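PDB 3GRH: acyl-CoA thioester hydrolase ybgC from Escherichia coli K-12, which is a putative thioesterase of the pectinesterase family, held at the outer membrane as a lipoprotein, that does not bind pectin and lacks pectinesterase activity. Local coordinates for residues 142-147 with 194-199; 226-231 with 247-252. All blocks are in the same frame, centred on the assembly; numbering follows the deposited sequence.

Interaction 1: residues 142-147 with 194-199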
loop_
_atom_site.group_PDB
_atom_site.type_symbol
_atom_site.label_atom_id
_atom_site.label_comp_id
_atom_site.label_asym_id
_atom_site.label_seq_id
_atom_site.Cartn_x
_atom_site.Cartn_y
_atom_site.Cartn_z
ATOM N N VAL A 142 16.114 -11.439 0.527
ATOM C CA VAL A 142 15.686 -11.567 -0.850
ATOM C C VAL A 142 15.303 -10.134 -1.246
ATOM O O VAL A 142 14.334 -9.610 -0.711
ATOM C CB VAL A 142 14.504 -12.535 -0.989
ATOM C CG1 VAL A 142 13.848 -12.360 -2.373
ATOM C CG2 VAL A 142 14.952 -13.942 -0.704
ATOM N N LYS A 143 15.993 -9.544 -2.206
ATOM C CA LYS A 143 15.806 -8.139 -2.604
ATOM C C LYS A 143 15.380 -8.089 -4.051
ATOM O O LYS A 143 16.078 -8.560 -4.896
ATOM C CB LYS A 143 17.090 -7.374 -2.488
ATOM C CG LYS A 143 17.627 -7.290 -1.066
ATOM C CD LYS A 143 18.898 -6.501 -0.960
ATOM C CE LYS A 143 19.423 -6.238 0.426
ATOM N NZ LYS A 143 20.122 -7.464 1.038
ATOM N N ILE A 144 14.249 -7.513 -4.308
ATOM C CA ILE A 144 13.713 -7.311 -5.641
ATOM C C ILE A 144 13.725 -5.820 -5.905
ATOM O O ILE A 144 13.222 -5.051 -5.094
ATOM C CB ILE A 144 12.261 -7.777 -5.688
ATOM C CG1 ILE A 144 12.208 -9.280 -5.459
ATOM C CG2 ILE A 144 11.623 -7.335 -7.049
ATOM C CD1 ILE A 144 10.714 -9.729 -5.326
ATOM N N GLY A 145 14.399 -5.363 -6.944
ATOM C CA GLY A 145 14.513 -3.920 -7.113
ATOM C C GLY A 145 14.825 -3.504 -8.540
ATOM O O GLY A 145 15.340 -4.234 -9.379
ATOM N N LEU A 146 14.486 -2.269 -8.791
ATOM C CA LEU A 146 14.849 -1.564 -10.033
ATOM C C LEU A 146 14.630 -0.053 -9.724
ATOM O O LEU A 146 13.863 0.257 -8.812
ATOM C CB LEU A 146 13.984 -1.974 -11.238
ATOM C CG LEU A 146 14.457 -1.612 -12.598
ATOM C CD1 LEU A 146 15.758 -2.358 -12.903
ATOM C CD2 LEU A 146 13.356 -1.897 -13.622
ATOM N N SER A 147 15.270 0.845 -10.462
ATOM C CA SER A 147 15.051 2.286 -10.312
ATOM C C SER A 147 14.163 2.753 -11.421
ATOM O O SER A 147 14.537 2.701 -12.582
ATOM C CB SER A 147 16.357 3.062 -10.381
ATOM O OG SER A 147 17.197 2.714 -9.307
ATOM N N ALA A 194 6.113 1.268 -11.134
ATOM C CA ALA A 194 6.255 0.183 -10.164
ATOM C C ALA A 194 7.285 -0.840 -10.505
ATOM O O ALA A 194 7.271 -1.332 -11.648
ATOM C CB ALA A 194 4.846 -0.520 -9.868
ATOM N N VAL A 195 8.055 -1.281 -9.519
ATOM C CA VAL A 195 9.004 -2.402 -9.708
ATOM C C VAL A 195 8.223 -3.706 -9.747
ATOM O O VAL A 195 8.469 -4.565 -10.563
ATOM C CB VAL A 195 10.078 -2.420 -8.579
ATOM C CG1 VAL A 195 10.967 -3.665 -8.727
ATOM C CG2 VAL A 195 10.881 -1.099 -8.597
ATOM N N PHE A 196 7.329 -3.887 -8.780
ATOM C CA PHE A 196 6.515 -5.081 -8.634
ATOM C C PHE A 196 5.094 -4.613 -8.823
ATOM O O PHE A 196 4.605 -3.795 -8.063
ATOM C CB PHE A 196 6.716 -5.691 -7.228
ATOM C CG PHE A 196 6.245 -7.046 -7.076
ATOM C CD1 PHE A 196 7.140 -8.117 -6.924
ATOM C CD2 PHE A 196 4.942 -7.333 -7.130
ATOM C CE1 PHE A 196 6.688 -9.377 -6.783
ATOM C CE2 PHE A 196 4.472 -8.689 -7.041
ATOM C CZ PHE A 196 5.390 -9.673 -6.863
ATOM N N TRP A 197 4.433 -5.134 -9.852
ATOM C CA TRP A 197 3.038 -4.766 -10.156
ATOM C C TRP A 197 2.251 -6.011 -10.362
ATOM O O TRP A 197 2.554 -6.831 -11.186
ATOM C CB TRP A 197 3.011 -3.959 -11.417
ATOM C CG TRP A 197 1.694 -3.581 -11.976
ATOM C CD1 TRP A 197 0.486 -3.627 -11.355
ATOM C CD2 TRP A 197 1.437 -3.029 -13.287
ATOM N NE1 TRP A 197 -0.492 -3.197 -12.210
ATOM C CE2 TRP A 197 0.062 -2.881 -13.408
ATOM C CE3 TRP A 197 2.235 -2.803 -14.410
ATOM C CZ2 TRP A 197 -0.536 -2.405 -14.560
ATOM C CZ3 TRP A 197 1.654 -2.271 -15.511
ATOM C CH2 TRP A 197 0.301 -2.102 -15.603
ATOM N N SER A 198 1.268 -6.167 -9.503
ATOM C CA SER A 198 0.349 -7.314 -9.582
ATOM C C SER A 198 -1.066 -6.923 -9.850
ATOM O O SER A 198 -1.541 -5.989 -9.254
ATOM C CB SER A 198 0.390 -8.060 -8.297
ATOM O OG SER A 198 -0.505 -9.174 -8.281
ATOM N N GLN A 199 -1.702 -7.668 -10.775
ATOM C CA GLN A 199 -3.144 -7.647 -10.899
ATOM C C GLN A 199 -3.750 -8.969 -10.483
ATOM O O GLN A 199 -4.939 -9.244 -10.728
ATOM C CB GLN A 199 -3.548 -7.358 -12.320
ATOM C CG GLN A 199 -2.985 -6.053 -12.807
ATOM C CD GLN A 199 -3.869 -5.472 -13.806
ATOM O OE1 GLN A 199 -4.344 -6.174 -14.719
ATOM N NE2 GLN A 199 -4.241 -4.213 -13.588
#
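L146 and V195 mark the closest backbone approach, with their CA atoms 5.9 Å apart, and from there the chains diverge until I144 CA and F196 CA are 8.1 Å apart. The two strands are therefore not paired with each other. In this parallel beta-helix, the long, broken strand 115-123 lies beside 142-146 at its start and beside 196-198 at its end, and the contact is made by side chains, partly against the backbone of G145 and L146. V195 does most of the touching, its two methyls forking over the peptide that joins G145 to L146. With CG1 anti to the backbone N (chi1 175°), that methyl lies 3.9 Å from G145 C and also reaches I144 CG2 at 4.1 Å. The other methyl, CG2, comes down close to the chain, 3.3 Å from L146 O, and packs against the L146 CB at 4.2 Å. I144 supplies a second branch: the extended arm beyond CG1 (chi2 173°) carries CD1 to the rim of the F196 phenyl, where it sits near the ring plane, 4.2 Å from CD1 of F196. F196 also leans on V121 and L228, so the contact belongs to the buried filling of the coil. All three side-chain pairs are aliphatic or aliphatic-aromatic, so the two segments meet through van der Waals packing of apolar groups, with no directional bond between them.

Interaction 2: residues 226-231 with 247-252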
loop_
_atom_site.group_PDB
_atom_site.type_symbol
_atom_site.label_atom_id
_atom_site.label_comp_id
_atom_site.label_asym_id
_atom_site.label_seq_id
_atom_site.Cartn_x
_atom_site.Cartn_y
_atom_site.Cartn_z
ATOM N N VAL A 226 7.222 3.954 -7.462
ATOM C CA VAL A 226 6.528 2.910 -6.743
ATOM C C VAL A 226 7.381 1.676 -6.614
ATOM O O VAL A 226 8.006 1.228 -7.583
ATOM C CB VAL A 226 5.176 2.583 -7.470
ATOM C CG1 VAL A 226 4.469 1.436 -6.749
ATOM C CG2 VAL A 226 4.294 3.815 -7.588
ATOM N N ALA A 227 7.393 1.103 -5.409
ATOM C CA ALA A 227 8.022 -0.164 -5.144
ATOM C C ALA A 227 7.045 -1.278 -5.489
ATOM O O ALA A 227 7.317 -2.084 -6.301
ATOM C CB ALA A 227 8.460 -0.259 -3.725
ATOM N N LEU A 228 5.891 -1.301 -4.827
ATOM C CA LEU A 228 4.881 -2.382 -4.986
ATOM C C LEU A 228 3.585 -1.707 -5.364
ATOM O O LEU A 228 3.094 -0.903 -4.635
ATOM C CB LEU A 228 4.698 -3.104 -3.689
ATOM C CG LEU A 228 3.656 -4.197 -3.721
ATOM C CD1 LEU A 228 3.770 -5.236 -4.805
ATOM C CD2 LEU A 228 3.741 -4.874 -2.325
ATOM N N ARG A 229 2.986 -2.160 -6.460
ATOM C CA ARG A 229 1.629 -1.817 -6.846
ATOM C C ARG A 229 0.791 -3.057 -6.865
ATOM O O ARG A 229 1.208 -4.077 -7.438
ATOM C CB ARG A 229 1.632 -1.231 -8.196
ATOM C CG ARG A 229 0.282 -1.007 -8.773
ATOM C CD ARG A 229 0.218 -0.266 -10.039
ATOM N NE ARG A 229 -1.113 -0.321 -10.656
ATOM C CZ ARG A 229 -1.343 0.095 -11.893
ATOM N NH1 ARG A 229 -0.380 0.656 -12.620
ATOM N NH2 ARG A 229 -2.529 -0.093 -12.406
ATOM N N THR A 230 -0.364 -3.012 -6.223
ATOM C CA THR A 230 -1.248 -4.170 -6.242
ATOM C C THR A 230 -2.650 -3.717 -6.614
ATOM O O THR A 230 -3.146 -2.749 -6.088
ATOM C CB THR A 230 -1.167 -5.037 -4.981
ATOM O OG1 THR A 230 -2.124 -6.103 -5.053
ATOM C CG2 THR A 230 -1.454 -4.254 -3.744
ATOM N N ASP A 231 -3.240 -4.419 -7.582
ATOM C CA ASP A 231 -4.618 -4.105 -8.063
ATOM C C ASP A 231 -5.585 -5.271 -7.809
ATOM O O ASP A 231 -6.811 -5.104 -8.014
ATOM C CB ASP A 231 -4.615 -3.864 -9.606
ATOM C CG ASP A 231 -3.645 -2.820 -10.094
ATOM O OD1 ASP A 231 -3.125 -2.037 -9.266
ATOM O OD2 ASP A 231 -3.379 -2.820 -11.366
ATOM N N ASN A 247 5.696 7.573 -3.002
ATOM C CA ASN A 247 4.698 6.616 -3.484
ATOM C C ASN A 247 5.214 5.171 -3.408
ATOM O O ASN A 247 4.901 4.354 -4.300
ATOM C CB ASN A 247 4.283 6.914 -4.922
ATOM C CG ASN A 247 3.592 8.237 -5.100
ATOM O OD1 ASN A 247 4.105 9.104 -5.843
ATOM N ND2 ASN A 247 2.444 8.424 -4.451
ATOM N N THR A 248 5.832 4.765 -2.293
ATOM C CA THR A 248 6.317 3.444 -2.112
ATOM C C THR A 248 5.355 2.279 -2.383
ATOM O O THR A 248 5.708 1.370 -3.122
ATOM C CB THR A 248 6.826 3.357 -0.683
ATOM O OG1 THR A 248 7.853 4.344 -0.491
ATOM C CG2 THR A 248 7.383 2.010 -0.429
ATOM N N PHE A 249 4.169 2.350 -1.806
ATOM C CA PHE A 249 3.161 1.312 -1.923
ATOM C C PHE A 249 1.920 1.961 -2.539
ATOM O O PHE A 249 1.433 2.935 -2.000
ATOM C CB PHE A 249 2.917 0.746 -0.544
ATOM C CG PHE A 249 1.899 -0.381 -0.521
ATOM C CD1 PHE A 249 1.878 -1.394 -1.498
ATOM C CD2 PHE A 249 1.005 -0.473 0.493
ATOM C CE1 PHE A 249 0.972 -2.441 -1.408
ATOM C CE2 PHE A 249 0.081 -1.513 0.550
ATOM C CZ PHE A 249 0.077 -2.472 -0.365
ATOM N N PHE A 250 1.418 1.405 -3.661
ATOM C CA PHE A 250 0.305 1.990 -4.386
ATOM C C PHE A 250 -0.730 0.904 -4.585
ATOM O O PHE A 250 -0.415 -0.161 -5.102
ATOM C CB PHE A 250 0.768 2.498 -5.738
ATOM C CG PHE A 250 -0.005 3.691 -6.214
ATOM C CD1 PHE A 250 0.582 4.923 -6.228
ATOM C CD2 PHE A 250 -1.354 3.617 -6.459
ATOM C CE1 PHE A 250 -0.136 6.067 -6.599
ATOM C CE2 PHE A 250 -2.099 4.730 -6.833
ATOM C CZ PHE A 250 -1.496 5.952 -6.917
ATOM N N VAL A 251 -1.947 1.125 -4.114
ATOM C CA VAL A 251 -2.992 0.210 -4.461
ATOM C C VAL A 251 -3.926 0.865 -5.443
ATOM O O VAL A 251 -4.129 2.056 -5.418
ATOM C CB VAL A 251 -3.764 -0.221 -3.298
ATOM C CG1 VAL A 251 -2.820 -1.091 -2.387
ATOM C CG2 VAL A 251 -4.237 0.919 -2.455
ATOM N N THR A 252 -4.423 0.103 -6.393
ATOM C CA THR A 252 -5.397 0.631 -7.280
ATOM C C THR A 252 -6.477 -0.396 -7.523
ATOM O O THR A 252 -6.411 -1.536 -7.039
ATOM C CB THR A 252 -4.855 1.055 -8.677
ATOM O OG1 THR A 252 -5.007 -0.040 -9.593
ATOM C CG2 THR A 252 -3.397 1.586 -8.730
#
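R229 leaves its strand with CG anti to the backbone N (chi1 172°) and stays extended to NE, while D231 turns its CG beside its own backbone N (chi1 -54°); together these torsions set D231 OD1 between R229 NE and the hydroxyl of T252. The segments are successive rungs of a parallel beta-helix: the axes of strands 228-230 and 249-251 approach to 4.9 Å at an angle of 12°, joined by regularly spaced backbone bonds. R229 NE meets D231 OD1 at 3.0 Å, nearly in the guanidinium plane and on the syn lone pair, as part of a salt bridge; NH1 is held by N258. T252 OG1 donates to the same OD1 at 2.8 Å from above the carboxylate plane, so two donors grip one buried oxygen from different directions. On the other face, L228 and F249 pack on I237, and T230 on V235, of strand 235-238; V251 lies on the same face. There the F249 ring turns its edge to the backbone, CD1 lying 3.4 Å from L228 O, and the methyl T230 CG2 is 3.7 Å from V251 CG1. At the N-terminal end the N247 side chain, hydrogen-bonded through ND2 to S283 OG, lies about 4 Å from that of D280, the predicted nucleophile. Next to it, T248 O accepts two backbone donors, A227 N at 2.9 Å and L228 N at 3.2 Å.

Overall arrangement
Followed from the N terminus, the two contacts come in series: interaction 1 is complete before interaction 2 opens, so they neither nest nor cross. Residues 142-147 and 194-199 close a long excursion of 46 residues that includes helices 154-161 and 174-181, whereas 226-231 and 247-252 close one coil of the beta-helix, containing strands 235-238 and 240-243. Their centres lie 10 Å apart. F196 O and R229 N make a probable backbone hydrogen bond at 2.8 Å, and the side chains of Q199 (NE2) and D231 (OD2) make a hydrogen bond. Interaction 1 spans two walls, since 142-146 bonds to 208-212 on one and 196-198 neighbours 228-230 on another; interaction 2 continues one wall along its axis.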